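2-Cys peroxiredoxin (Plasmodium yoelii, PDB 2H01) probably reduces hydrogen peroxide and organic hydroperoxides to water and alcohols as a thiol-specific peroxidase of the thioredoxin-like peroxiredoxin family. Local coordinates at residues P7-E12 and R109-L114; A11-G16 and G21-S26; D59-R64 and R152-L157; L69-D74 and K105-S110; A123-L126 and V132-H135. One frame throughout, in Å; residues are numbered along the deposited sequence.

From the N terminus, the chain first passes through P7-E12, which interaction 1 later joins to the end of helix 106-110, 97 residues on. A11 and E12 also begin interaction 2, the short hairpin closed within the next dozen residues. Interaction 3 opens at helix 58-63 and closes on helix 147-163, so its loop crosses that of interaction 1. Within its span fall interaction 4, from strand 66-72 to helix 106-110, and interaction 5, the hairpin of strands 119-127 and 133-138. Interactions 1 and 4 share R109 and S110. Interactions 1 and 3 lie on opposite sides of the chain's centre, about 23 Å apart between centres, while L126 and H135 touch helix 147-163.

Interaction 1 of 5, residues P7-E12 and R109-L114; sequences PSFKAE and RSYDVL
P7 and Y111 make the main apolar contact here, the proline ring lying over one face of the tyrosine. CB of P7 sits 4.1 Å from the centroid of the Y111 ring and 28° off its normal, a CH-pi arrangement, while P7 CD comes within 3.7 Å of Y111 CZ toward the hydroxyl end. S110 meets the same proline from the helix: its OG lies 3.6 Å from P7 CB, although the hydroxyl's hydrogen-bond partner is the carbonyl of I107, one turn back. F9 adds a looser touch, the F9 and Y111 side chains crossing at about a right angle, with F9 CD2 4.2 Å from Y111 CE2.

The docking point is the C-terminal end of helix 106-110, which finishes in a Schellman motif. D112, with positive phi (55°), is its C-prime residue; V113 N returns to A108 O, and D112 N bonds to R109 O at 2.8 Å. Y111 is the first residue to leave helical geometry, and its CG stands beside the backbone N (chi1 -76°), from where the ring reaches across to the N-terminal strand's approach.

Polar contact between the segments rests on the phenol: Y111 OH donates a weak hydrogen bond to P7 O over 2.6 Å. The same hydroxyl lies near the plane of the F9 ring, at its edge, and L25 and L36 also touch the tyrosine side chain.

Interaction 2 of 5, residues A11-G16 and G21-S26; sequences AEAVFG and GEVSLS
A11 and V23 face each other as an antiparallel hydrogen-bonded pair, joined by two bonds of equal length: A11 N to V23 O and V23 N to A11 O, both 2.8 Å. The second is nearly straight, 170° at the hydrogen. Two residues along, A13 N gives a more bent bond to G21 O at 2.6 Å, and its return bond from G21 N is weak. Between these pairs E12 and E22 form the non-hydrogen-bonded pair, with E22 CA directing a CA-H...O contact at A11 O.

On the A11, A13 and V23 face, V23 CG2 is the shared apolar point, 4.0 Å from A13 CB and 3.8 Å from F15 CE1. F15 turns back from just beyond the strand, its CG beside the backbone N (chi1 -60°), which brings CE2 to 3.7 Å from G21 CA. On the other face the two glutamates come near each other, OE1 of E12 lying 4.6 Å from OE2 of E22; E12 OE2 is paired with K76, probably easing that proximity.

The two strands form a beta hairpin. Strand 10-14 has strand 98-101 as its other neighbour, through E12 with S101 and V14 with L99, while V14 rests on helix 76-83 and V23 meets F28.

Interaction 3 of 5, residues D59-R64 and R152-L157; sequences DSFKER and RLIDAL
R64 and D155 supply the charged part of this meeting between the end of helix 58-63 and the long helix 147-163. R64 NE donates to D155 OD2 over 2.8 Å, with 150° at the hydrogen, in a salt bridge that uses a single N-H. The acceptor oxygen is met on its syn side, 23° out of the carboxylate plane, yet it lies in the guanidinium plane. The two groups are therefore not stacked, and their planes are 35° apart.

A further hydrogen bond ties the arginine to the last turn of the helix it follows. R64 NH1 reaches back to the carbonyl oxygen of S60 at 2.8 Å, again almost in the guanidinium plane. The chain runs extended from CG to NE, which carries the guanidinium across to D155.

Apolar contact lies beside this pair: I154 CD1 approaches F61 CE2 to 3.7 Å, the side chains crossing at about a right angle, while R64 CD comes within 4.2 Å of I154 CG2. V66 touches both F61 and I154, and R64 O accepts from Q158.

With S60 O and D155 OD2 both gripping its edge, the guanidinium has little rotational freedom, and the carboxylate would probably favour its charged form.

Interaction 4 of 5, residues L69-D74 and K105-S110; sequences LGCSVD and KSIARS
V73 and K105 form a mostly apolar contact, assisted by one water, between the end of strand 66-72 and the start of helix 106-110, where K105 holds the N-cap position. The lysine lies obliquely across the valine. Its CG is 3.9 Å from V73 CG1, and its far end curls back so that NZ comes to 3.7 Å from V73 CG2. That return follows from the bend at the last torsion (chi4 -63°).

The ammonium also has polar partners. It donates to a water at 3.1 Å, and this water in turn donates to V73 O at 2.8 Å, bridging the lysine to the turn after the strand; S118 O takes another bond from NZ. Farther down the strand, C71 SG meets I107 CG2 at 4.4 Å, a loose apolar touch. S72 OG, on the strand's other face, is 2.8 Å from D74 OD2 in a hydrogen bond at that oxygen's anti lone pair; the bond spans V73, and D42 bonds to both groups.

The first helical turn is tied down by D102, whose carboxylate accepts from the backbone N of I107 and A108. F38 of strand 33-38 touches both C71 and I107, and L114 of strand 114-115 packs against K105, A108 and R109.

Interaction 5 of 5, residues A123-L126 and V132-H135; sequences AFVL and VVQH
H135 reaches over L126 from the adjoining strand, and the two residues together account for most of the buried surface. From CB the torsion sets CG between the backbone N and the carbonyl carbon (chi1 80°), a position that swings the imidazole across to the neighbouring strand. CG then lies 4.0 Å from L126 CB. Along one side of the ring, CD2 comes to 3.6 Å from L126 CD2, and at the tip NE2 is 3.2 Å from L126 CB. The leucine methylene thus sits over one face of the imidazole, offset toward the rim, in a CH-pi contact 3.5 Å from CB to the ring centroid. On the other side of the ring, CE1 lies 3.4 Å from F124 O, which meets the imidazole at its edge and in its plane.

The backbone beneath is a beta hairpin in which L126 and H135 form an antiparallel hydrogen-bonded pair. L126 N donates to H135 O over a long 3.3 Å, whereas Q134 N gives L126 O a shorter, straighter bond of 2.7 Å, 174° at the hydrogen. V125 and V133 meet through their CG1 methyls at 4.1 Å, with V133 also resting on F2 and A6.

Helix 147-163 covers the leucine-histidine side, where L157 touches L126 and L153 touches H135; strand 33-38 flanks strand 119-127 on its other edge, through backbone bonds from A123 to F38 and V125 to L36.

Interaction 1 of 5, residues P7-E12 and R109-L114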
# COMPACT_ATOMS: atom_id res chain seq x y z
N PRO A 7 -2.97 3.76 -11.81
CA PRO A 7 -3.06 2.57 -12.66
C PRO A 7 -3.96 1.52 -12.02
O PRO A 7 -3.63 0.97 -10.96
CB PRO A 7 -1.61 2.12 -12.75
CG PRO A 7 -0.89 3.43 -12.77
CD PRO A 7 -1.57 4.18 -11.65
N SER A 8 -5.09 1.23 -12.65
CA SER A 8 -6.02 0.27 -12.07
C SER A 8 -5.53 -1.18 -12.13
O SER A 8 -4.49 -1.48 -12.72
CB SER A 8 -7.39 0.38 -12.76
OG SER A 8 -7.30 0.14 -14.15
N PHE A 9 -6.27 -2.06 -11.46
CA PHE A 9 -5.93 -3.48 -11.45
C PHE A 9 -7.05 -4.33 -10.86
O PHE A 9 -7.95 -3.82 -10.17
CB PHE A 9 -4.60 -3.73 -10.70
CG PHE A 9 -4.63 -3.30 -9.24
CD1 PHE A 9 -5.37 -4.01 -8.31
CD2 PHE A 9 -3.92 -2.18 -8.82
CE1 PHE A 9 -5.41 -3.61 -6.97
CE2 PHE A 9 -3.95 -1.77 -7.49
CZ PHE A 9 -4.70 -2.48 -6.57
N LYS A 10 -7.03 -5.60 -11.20
CA LYS A 10 -7.91 -6.60 -10.65
C LYS A 10 -7.09 -7.80 -10.22
O LYS A 10 -6.64 -8.57 -11.04
CB LYS A 10 -8.93 -7.02 -11.70
CG LYS A 10 -10.24 -7.49 -11.11
CD LYS A 10 -10.83 -8.67 -11.83
CE LYS A 10 -10.94 -8.43 -13.31
NZ LYS A 10 -12.28 -7.95 -13.74
N ALA A 11 -6.86 -7.95 -8.93
CA ALA A 11 -6.00 -9.03 -8.45
C ALA A 11 -6.62 -10.02 -7.46
O ALA A 11 -7.57 -9.69 -6.76
CB ALA A 11 -4.73 -8.45 -7.83
N GLU A 12 -6.07 -11.23 -7.44
CA GLU A 12 -6.51 -12.26 -6.51
C GLU A 12 -6.02 -11.75 -5.16
O GLU A 12 -5.04 -11.01 -5.10
CB GLU A 12 -5.86 -13.62 -6.82
CG GLU A 12 -6.31 -14.30 -8.11
CD GLU A 12 -7.82 -14.57 -8.15
OE1 GLU A 12 -8.59 -13.60 -8.25
OE2 GLU A 12 -8.23 -15.75 -8.07
N ARG A 109 4.49 -3.43 -12.67
CA ARG A 109 4.95 -2.76 -13.88
C ARG A 109 4.24 -1.42 -14.08
O ARG A 109 4.89 -0.41 -14.33
CB ARG A 109 4.70 -3.66 -15.10
CG ARG A 109 5.53 -3.30 -16.33
CD ARG A 109 5.06 -4.06 -17.58
NE ARG A 109 4.99 -5.50 -17.34
CZ ARG A 109 6.05 -6.29 -17.22
NH1 ARG A 109 7.27 -5.79 -17.33
NH2 ARG A 109 5.88 -7.59 -16.99
N SER A 110 2.91 -1.42 -13.94
CA SER A 110 2.12 -0.20 -14.12
C SER A 110 2.54 0.92 -13.17
O SER A 110 2.39 2.10 -13.49
CB SER A 110 0.63 -0.50 -13.95
OG SER A 110 0.34 -0.91 -12.62
N TYR A 111 3.06 0.55 -12.01
CA TYR A 111 3.50 1.51 -11.01
C TYR A 111 5.00 1.77 -11.10
O TYR A 111 5.57 2.49 -10.27
CB TYR A 111 3.09 1.02 -9.62
CG TYR A 111 1.60 1.22 -9.34
CD1 TYR A 111 1.14 2.40 -8.77
CD2 TYR A 111 0.66 0.27 -9.73
CE1 TYR A 111 -0.23 2.64 -8.60
CE2 TYR A 111 -0.71 0.49 -9.56
CZ TYR A 111 -1.15 1.68 -9.00
OH TYR A 111 -2.50 1.91 -8.81
N ASP A 112 5.63 1.19 -12.12
CA ASP A 112 7.07 1.35 -12.34
C ASP A 112 7.95 0.96 -11.17
O ASP A 112 8.87 1.70 -10.81
CB ASP A 112 7.41 2.78 -12.74
CG ASP A 112 7.07 3.09 -14.18
OD1 ASP A 112 7.28 2.20 -15.04
OD2 ASP A 112 6.62 4.22 -14.45
N VAL A 113 7.66 -0.19 -10.57
CA VAL A 113 8.45 -0.67 -9.45
C VAL A 113 8.81 -2.12 -9.64
O VAL A 113 9.03 -2.86 -8.68
CB VAL A 113 7.68 -0.51 -8.12
CG1 VAL A 113 7.44 0.96 -7.84
CG2 VAL A 113 6.36 -1.26 -8.18
N LEU A 114 8.86 -2.55 -10.90
CA LEU A 114 9.24 -3.92 -11.19
C LEU A 114 10.75 -3.93 -11.41
O LEU A 114 11.26 -3.22 -12.27
CB LEU A 114 8.53 -4.43 -12.44
CG LEU A 114 8.85 -5.88 -12.82
CD1 LEU A 114 8.52 -6.81 -11.65
CD2 LEU A 114 8.04 -6.27 -14.04

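Interaction 2 of 5, residues A11-G16 and G21-S26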
# COMPACT_ATOMS: atom_id res chain seq x y z
N ALA A 11 -6.86 -7.95 -8.93
CA ALA A 11 -6.00 -9.03 -8.45
C ALA A 11 -6.62 -10.02 -7.46
O ALA A 11 -7.57 -9.69 -6.76
CB ALA A 11 -4.73 -8.45 -7.83
N GLU A 12 -6.07 -11.23 -7.44
CA GLU A 12 -6.51 -12.26 -6.51
C GLU A 12 -6.02 -11.75 -5.16
O GLU A 12 -5.04 -11.01 -5.10
CB GLU A 12 -5.86 -13.62 -6.82
CG GLU A 12 -6.31 -14.30 -8.11
CD GLU A 12 -7.82 -14.57 -8.15
OE1 GLU A 12 -8.59 -13.60 -8.25
OE2 GLU A 12 -8.23 -15.75 -8.07
N ALA A 13 -6.67 -12.15 -4.08
CA ALA A 13 -6.27 -11.65 -2.77
C ALA A 13 -6.55 -12.59 -1.61
O ALA A 13 -7.45 -13.42 -1.67
CB ALA A 13 -6.94 -10.31 -2.51
N VAL A 14 -5.67 -12.52 -0.63
CA VAL A 14 -5.91 -13.11 0.66
C VAL A 14 -6.26 -12.06 1.67
O VAL A 14 -5.49 -11.15 1.94
CB VAL A 14 -4.70 -13.80 1.19
CG1 VAL A 14 -5.07 -14.65 2.36
CG2 VAL A 14 -4.06 -14.60 0.12
N PHE A 15 -7.44 -12.21 2.26
CA PHE A 15 -7.89 -11.25 3.26
C PHE A 15 -7.37 -11.56 4.66
O PHE A 15 -6.69 -12.56 4.88
CB PHE A 15 -9.42 -11.21 3.26
CG PHE A 15 -10.02 -10.79 1.94
CD1 PHE A 15 -9.74 -9.54 1.40
CD2 PHE A 15 -10.87 -11.65 1.25
CE1 PHE A 15 -10.31 -9.14 0.18
CE2 PHE A 15 -11.44 -11.26 0.03
CZ PHE A 15 -11.16 -10.00 -0.50
N GLY A 16 -7.70 -10.69 5.60
CA GLY A 16 -7.56 -11.01 7.01
C GLY A 16 -8.22 -12.32 7.37
O GLY A 16 -7.59 -13.20 7.92
N GLY A 21 -10.07 -14.12 -2.47
CA GLY A 21 -11.04 -13.25 -3.10
C GLY A 21 -10.38 -12.38 -4.14
O GLY A 21 -9.18 -12.49 -4.38
N GLU A 22 -11.16 -11.52 -4.77
CA GLU A 22 -10.66 -10.63 -5.79
C GLU A 22 -10.76 -9.19 -5.32
O GLU A 22 -11.69 -8.82 -4.61
CB GLU A 22 -11.45 -10.82 -7.07
CG GLU A 22 -11.00 -9.93 -8.22
CD GLU A 22 -11.80 -10.18 -9.48
OE1 GLU A 22 -13.05 -10.07 -9.42
OE2 GLU A 22 -11.19 -10.51 -10.52
N VAL A 23 -9.76 -8.39 -5.65
CA VAL A 23 -9.79 -6.97 -5.36
C VAL A 23 -9.41 -6.10 -6.54
O VAL A 23 -8.46 -6.37 -7.25
CB VAL A 23 -8.87 -6.58 -4.20
CG1 VAL A 23 -8.80 -5.07 -4.07
CG2 VAL A 23 -9.33 -7.19 -2.92
N SER A 24 -10.15 -5.02 -6.71
CA SER A 24 -9.88 -4.06 -7.78
C SER A 24 -9.63 -2.73 -7.09
O SER A 24 -10.24 -2.43 -6.07
CB SER A 24 -11.08 -3.92 -8.72
OG SER A 24 -11.35 -5.12 -9.44
N LEU A 25 -8.74 -1.93 -7.64
CA LEU A 25 -8.45 -0.65 -7.03
C LEU A 25 -9.74 0.16 -6.96
O LEU A 25 -10.02 0.80 -5.94
CB LEU A 25 -7.41 0.09 -7.85
CG LEU A 25 -6.87 1.35 -7.19
CD1 LEU A 25 -6.43 1.02 -5.78
CD2 LEU A 25 -5.72 1.91 -7.99
N SER A 26 -10.51 0.09 -8.03
CA SER A 26 -11.77 0.82 -8.17
C SER A 26 -12.84 0.47 -7.15
O SER A 26 -13.80 1.22 -6.99
CB SER A 26 -12.33 0.62 -9.60
OG SER A 26 -12.73 -0.72 -9.82
O HOH W 1 -9.49 -15.45 -5.40

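Interaction 3 of 5, residues D59-R64 and R152-L157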
# COMPACT_ATOMS: atom_id res chain seq x y z
N ASP A 59 -5.12 -0.16 13.13
CA ASP A 59 -6.15 0.71 13.69
C ASP A 59 -5.98 2.18 13.34
O ASP A 59 -6.96 2.87 13.08
CB ASP A 59 -6.23 0.54 15.21
CG ASP A 59 -6.91 -0.76 15.61
OD1 ASP A 59 -7.90 -1.14 14.93
OD2 ASP A 59 -6.46 -1.40 16.59
N SER A 60 -4.74 2.67 13.33
CA SER A 60 -4.47 4.06 12.96
C SER A 60 -4.98 4.33 11.54
O SER A 60 -5.48 5.42 11.25
CB SER A 60 -2.97 4.37 13.04
OG SER A 60 -2.54 4.49 14.38
N PHE A 61 -4.83 3.34 10.66
CA PHE A 61 -5.28 3.47 9.27
C PHE A 61 -6.80 3.42 9.16
O PHE A 61 -7.40 4.20 8.42
CB PHE A 61 -4.67 2.38 8.38
CG PHE A 61 -3.22 2.60 8.09
CD1 PHE A 61 -2.24 1.92 8.79
CD2 PHE A 61 -2.83 3.56 7.16
CE1 PHE A 61 -0.90 2.20 8.59
CE2 PHE A 61 -1.48 3.85 6.95
CZ PHE A 61 -0.51 3.16 7.67
N LYS A 62 -7.43 2.50 9.88
CA LYS A 62 -8.89 2.41 9.83
C LYS A 62 -9.52 3.71 10.34
O LYS A 62 -10.50 4.20 9.78
CB LYS A 62 -9.39 1.23 10.68
CG LYS A 62 -9.12 -0.13 10.07
CD LYS A 62 -9.68 -1.28 10.91
CE LYS A 62 -9.36 -2.63 10.27
NZ LYS A 62 -9.83 -3.79 11.09
N GLU A 63 -8.95 4.26 11.41
CA GLU A 63 -9.45 5.50 12.01
C GLU A 63 -9.44 6.65 11.01
O GLU A 63 -10.25 7.57 11.10
CB GLU A 63 -8.62 5.88 13.24
CG GLU A 63 -8.79 4.92 14.41
CD GLU A 63 -7.70 5.05 15.47
OE1 GLU A 63 -6.72 5.79 15.25
OE2 GLU A 63 -7.82 4.38 16.52
N ARG A 64 -8.51 6.59 10.06
CA ARG A 64 -8.39 7.64 9.06
C ARG A 64 -9.02 7.20 7.75
O ARG A 64 -8.81 7.83 6.71
CB ARG A 64 -6.91 8.01 8.86
CG ARG A 64 -6.25 8.47 10.16
CD ARG A 64 -4.76 8.75 10.00
NE ARG A 64 -4.23 9.45 11.17
CZ ARG A 64 -4.02 8.90 12.37
NH1 ARG A 64 -4.28 7.62 12.59
NH2 ARG A 64 -3.56 9.65 13.37
N ARG A 152 1.26 10.63 8.85
CA ARG A 152 1.44 12.08 8.89
C ARG A 152 1.05 12.70 7.54
O ARG A 152 0.47 13.78 7.50
CB ARG A 152 2.91 12.36 9.18
CG ARG A 152 3.25 13.71 9.73
CD ARG A 152 4.36 13.48 10.74
NE ARG A 152 3.89 12.53 11.73
CZ ARG A 152 4.65 11.60 12.32
NH1 ARG A 152 5.94 11.49 12.03
NH2 ARG A 152 4.08 10.75 13.18
N LEU A 153 1.40 12.02 6.45
CA LEU A 153 1.07 12.51 5.10
C LEU A 153 -0.43 12.39 4.90
O LEU A 153 -1.07 13.29 4.35
CB LEU A 153 1.81 11.69 4.03
CG LEU A 153 3.32 11.92 4.05
CD1 LEU A 153 4.02 11.00 3.06
CD2 LEU A 153 3.60 13.40 3.73
N ILE A 154 -1.01 11.24 5.21
CA ILE A 154 -2.45 11.12 5.39
C ILE A 154 -2.98 12.18 6.35
O ILE A 154 -3.93 12.88 6.08
CB ILE A 154 -2.81 9.72 5.90
CG1 ILE A 154 -2.11 8.65 5.07
CG2 ILE A 154 -4.32 9.52 5.88
CD1 ILE A 154 -2.17 7.26 5.67
N ASP A 155 -2.67 12.54 7.21
CA ASP A 155 -3.30 13.62 7.96
C ASP A 155 -3.20 14.92 7.18
O ASP A 155 -4.15 15.69 7.09
CB ASP A 155 -2.67 13.81 9.35
CG ASP A 155 -3.06 12.71 10.32
OD1 ASP A 155 -2.38 12.55 11.35
OD2 ASP A 155 -4.07 12.02 10.07
N ALA A 156 -2.02 15.17 6.61
CA ALA A 156 -1.83 16.39 5.83
C ALA A 156 -2.74 16.35 4.60
O ALA A 156 -3.39 17.34 4.25
CB ALA A 156 -0.36 16.52 5.41
N LEU A 157 -2.79 15.20 3.93
CA LEU A 157 -3.64 15.08 2.75
C LEU A 157 -5.09 15.42 3.12
O LEU A 157 -5.70 16.30 2.51
CB LEU A 157 -3.58 13.67 2.16
CG LEU A 157 -4.59 13.32 1.04
CD1 LEU A 157 -4.42 14.28 -0.15
CD2 LEU A 157 -4.36 11.87 0.58

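Interaction 4 of 5, residues L69-D74 and K105-S110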
# COMPACT_ATOMS: atom_id res chain seq x y z
N LEU A 69 -3.20 -2.29 1.46
CA LEU A 69 -3.04 -3.34 0.46
C LEU A 69 -1.56 -3.63 0.25
O LEU A 69 -0.80 -2.77 -0.19
CB LEU A 69 -3.69 -2.93 -0.88
CG LEU A 69 -5.22 -2.73 -0.86
CD1 LEU A 69 -5.71 -2.34 -2.24
CD2 LEU A 69 -5.92 -4.02 -0.41
N GLY A 70 -1.14 -4.84 0.62
CA GLY A 70 0.24 -5.26 0.46
C GLY A 70 0.40 -6.07 -0.82
O GLY A 70 -0.34 -7.02 -1.05
N CYS A 71 1.37 -5.71 -1.65
CA CYS A 71 1.54 -6.41 -2.90
C CYS A 71 2.96 -6.93 -3.19
O CYS A 71 3.94 -6.21 -3.00
CB CYS A 71 1.10 -5.48 -4.03
SG CYS A 71 1.24 -6.12 -5.72
N SER A 72 3.04 -8.19 -3.63
CA SER A 72 4.31 -8.82 -4.03
C SER A 72 3.93 -9.71 -5.22
O SER A 72 2.77 -10.09 -5.37
CB SER A 72 4.93 -9.67 -2.93
OG SER A 72 4.46 -11.01 -2.98
N VAL A 73 4.90 -10.04 -6.05
CA VAL A 73 4.61 -10.86 -7.22
C VAL A 73 4.25 -12.32 -6.91
O VAL A 73 3.96 -13.09 -7.83
CB VAL A 73 5.79 -10.80 -8.22
CG1 VAL A 73 6.08 -9.33 -8.58
CG2 VAL A 73 7.01 -11.45 -7.63
N ASP A 74 4.31 -12.71 -5.64
CA ASP A 74 3.89 -14.03 -5.18
C ASP A 74 2.41 -14.35 -5.43
O ASP A 74 1.60 -13.46 -5.58
CB ASP A 74 4.20 -14.20 -3.68
CG ASP A 74 5.69 -14.16 -3.36
OD1 ASP A 74 6.38 -15.16 -3.56
OD2 ASP A 74 6.27 -13.19 -2.87
N LYS A 105 2.90 -9.94 -12.73
CA LYS A 105 3.83 -8.83 -12.60
C LYS A 105 3.30 -7.51 -13.17
O LYS A 105 3.99 -6.50 -13.14
CB LYS A 105 5.18 -9.16 -13.21
CG LYS A 105 5.95 -10.19 -12.43
CD LYS A 105 7.33 -10.43 -12.99
CE LYS A 105 7.80 -11.82 -12.67
NZ LYS A 105 7.93 -12.01 -11.22
N SER A 106 2.05 -7.52 -13.61
CA SER A 106 1.45 -6.39 -14.28
C SER A 106 1.30 -5.14 -13.41
O SER A 106 1.53 -4.04 -13.85
CB SER A 106 0.11 -6.79 -14.93
OG SER A 106 -0.91 -7.01 -13.98
N ILE A 107 0.92 -5.34 -12.16
CA ILE A 107 0.69 -4.24 -11.25
C ILE A 107 1.99 -3.51 -10.94
O ILE A 107 2.08 -2.30 -11.09
CB ILE A 107 -0.02 -4.72 -9.97
CG1 ILE A 107 -1.37 -5.32 -10.33
CG2 ILE A 107 -0.17 -3.60 -8.99
CD1 ILE A 107 -1.91 -6.32 -9.34
N ALA A 108 3.00 -4.26 -10.53
CA ALA A 108 4.30 -3.69 -10.28
C ALA A 108 4.75 -2.90 -11.49
O ALA A 108 5.30 -1.83 -11.35
CB ALA A 108 5.31 -4.74 -9.92
N ARG A 109 4.49 -3.43 -12.67
CA ARG A 109 4.95 -2.76 -13.88
C ARG A 109 4.24 -1.42 -14.08
O ARG A 109 4.89 -0.41 -14.33
CB ARG A 109 4.70 -3.66 -15.10
CG ARG A 109 5.53 -3.30 -16.33
CD ARG A 109 5.06 -4.06 -17.58
NE ARG A 109 4.99 -5.50 -17.34
CZ ARG A 109 6.05 -6.29 -17.22
NH1 ARG A 109 7.27 -5.79 -17.33
NH2 ARG A 109 5.88 -7.59 -16.99
N SER A 110 2.91 -1.42 -13.94
CA SER A 110 2.12 -0.20 -14.12
C SER A 110 2.54 0.92 -13.17
O SER A 110 2.39 2.10 -13.49
CB SER A 110 0.63 -0.50 -13.95
OG SER A 110 0.34 -0.91 -12.62
O HOH W 2 5.40 -13.52 -10.20

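Interaction 5 of 5, residues A123-L126 and V132-H135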
# COMPACT_ATOMS: atom_id res chain seq x y z
N ALA A 123 7.89 0.11 -2.07
CA ALA A 123 7.26 1.39 -2.35
C ALA A 123 5.94 1.60 -1.60
O ALA A 123 5.17 0.65 -1.39
CB ALA A 123 7.02 1.53 -3.85
N PHE A 124 5.68 2.85 -1.18
CA PHE A 124 4.43 3.18 -0.50
C PHE A 124 3.70 4.15 -1.43
O PHE A 124 4.24 5.19 -1.79
CB PHE A 124 4.66 3.86 0.86
CG PHE A 124 5.32 2.97 1.89
CD1 PHE A 124 4.77 1.73 2.23
CD2 PHE A 124 6.51 3.36 2.50
CE1 PHE A 124 5.40 0.89 3.16
CE2 PHE A 124 7.15 2.53 3.43
CZ PHE A 124 6.59 1.30 3.76
N VAL A 125 2.48 3.79 -1.82
CA VAL A 125 1.70 4.63 -2.72
C VAL A 125 0.36 4.98 -2.09
O VAL A 125 -0.47 4.10 -1.84
CB VAL A 125 1.45 3.90 -4.05
CG1 VAL A 125 0.80 4.84 -5.06
CG2 VAL A 125 2.78 3.37 -4.59
N LEU A 126 0.15 6.26 -1.84
CA LEU A 126 -1.10 6.71 -1.23
C LEU A 126 -2.04 7.23 -2.31
O LEU A 126 -1.67 8.09 -3.11
CB LEU A 126 -0.81 7.79 -0.18
CG LEU A 126 -1.99 8.55 0.42
CD1 LEU A 126 -2.95 7.59 1.12
CD2 LEU A 126 -1.48 9.62 1.37
N VAL A 132 -6.77 9.05 -7.11
CA VAL A 132 -5.66 9.87 -7.59
C VAL A 132 -4.47 9.66 -6.65
O VAL A 132 -4.64 9.67 -5.43
CB VAL A 132 -6.04 11.37 -7.56
CG1 VAL A 132 -4.95 12.21 -8.23
CG2 VAL A 132 -7.40 11.58 -8.24
N VAL A 133 -3.28 9.46 -7.22
CA VAL A 133 -2.08 9.23 -6.41
C VAL A 133 -1.63 10.52 -5.72
O VAL A 133 -1.45 11.54 -6.38
CB VAL A 133 -0.88 8.70 -7.26
CG1 VAL A 133 0.40 8.65 -6.39
CG2 VAL A 133 -1.19 7.32 -7.81
N GLN A 134 -1.42 10.47 -4.41
CA GLN A 134 -0.97 11.65 -3.67
C GLN A 134 0.53 11.63 -3.37
O GLN A 134 1.17 12.67 -3.24
CB GLN A 134 -1.78 11.79 -2.38
CG GLN A 134 -3.30 11.84 -2.64
CD GLN A 134 -3.71 12.96 -3.59
OE1 GLN A 134 -4.51 12.74 -4.51
NE2 GLN A 134 -3.17 14.16 -3.38
N HIS A 135 1.11 10.44 -3.24
CA HIS A 135 2.54 10.35 -3.02
C HIS A 135 3.07 8.98 -3.40
O HIS A 135 2.33 8.01 -3.51
CB HIS A 135 2.93 10.68 -1.57
CG HIS A 135 2.71 9.55 -0.61
ND1 HIS A 135 3.28 8.30 -0.77
CD2 HIS A 135 2.00 9.48 0.54
CE1 HIS A 135 2.92 7.52 0.23
NE2 HIS A 135 2.15 8.21 1.04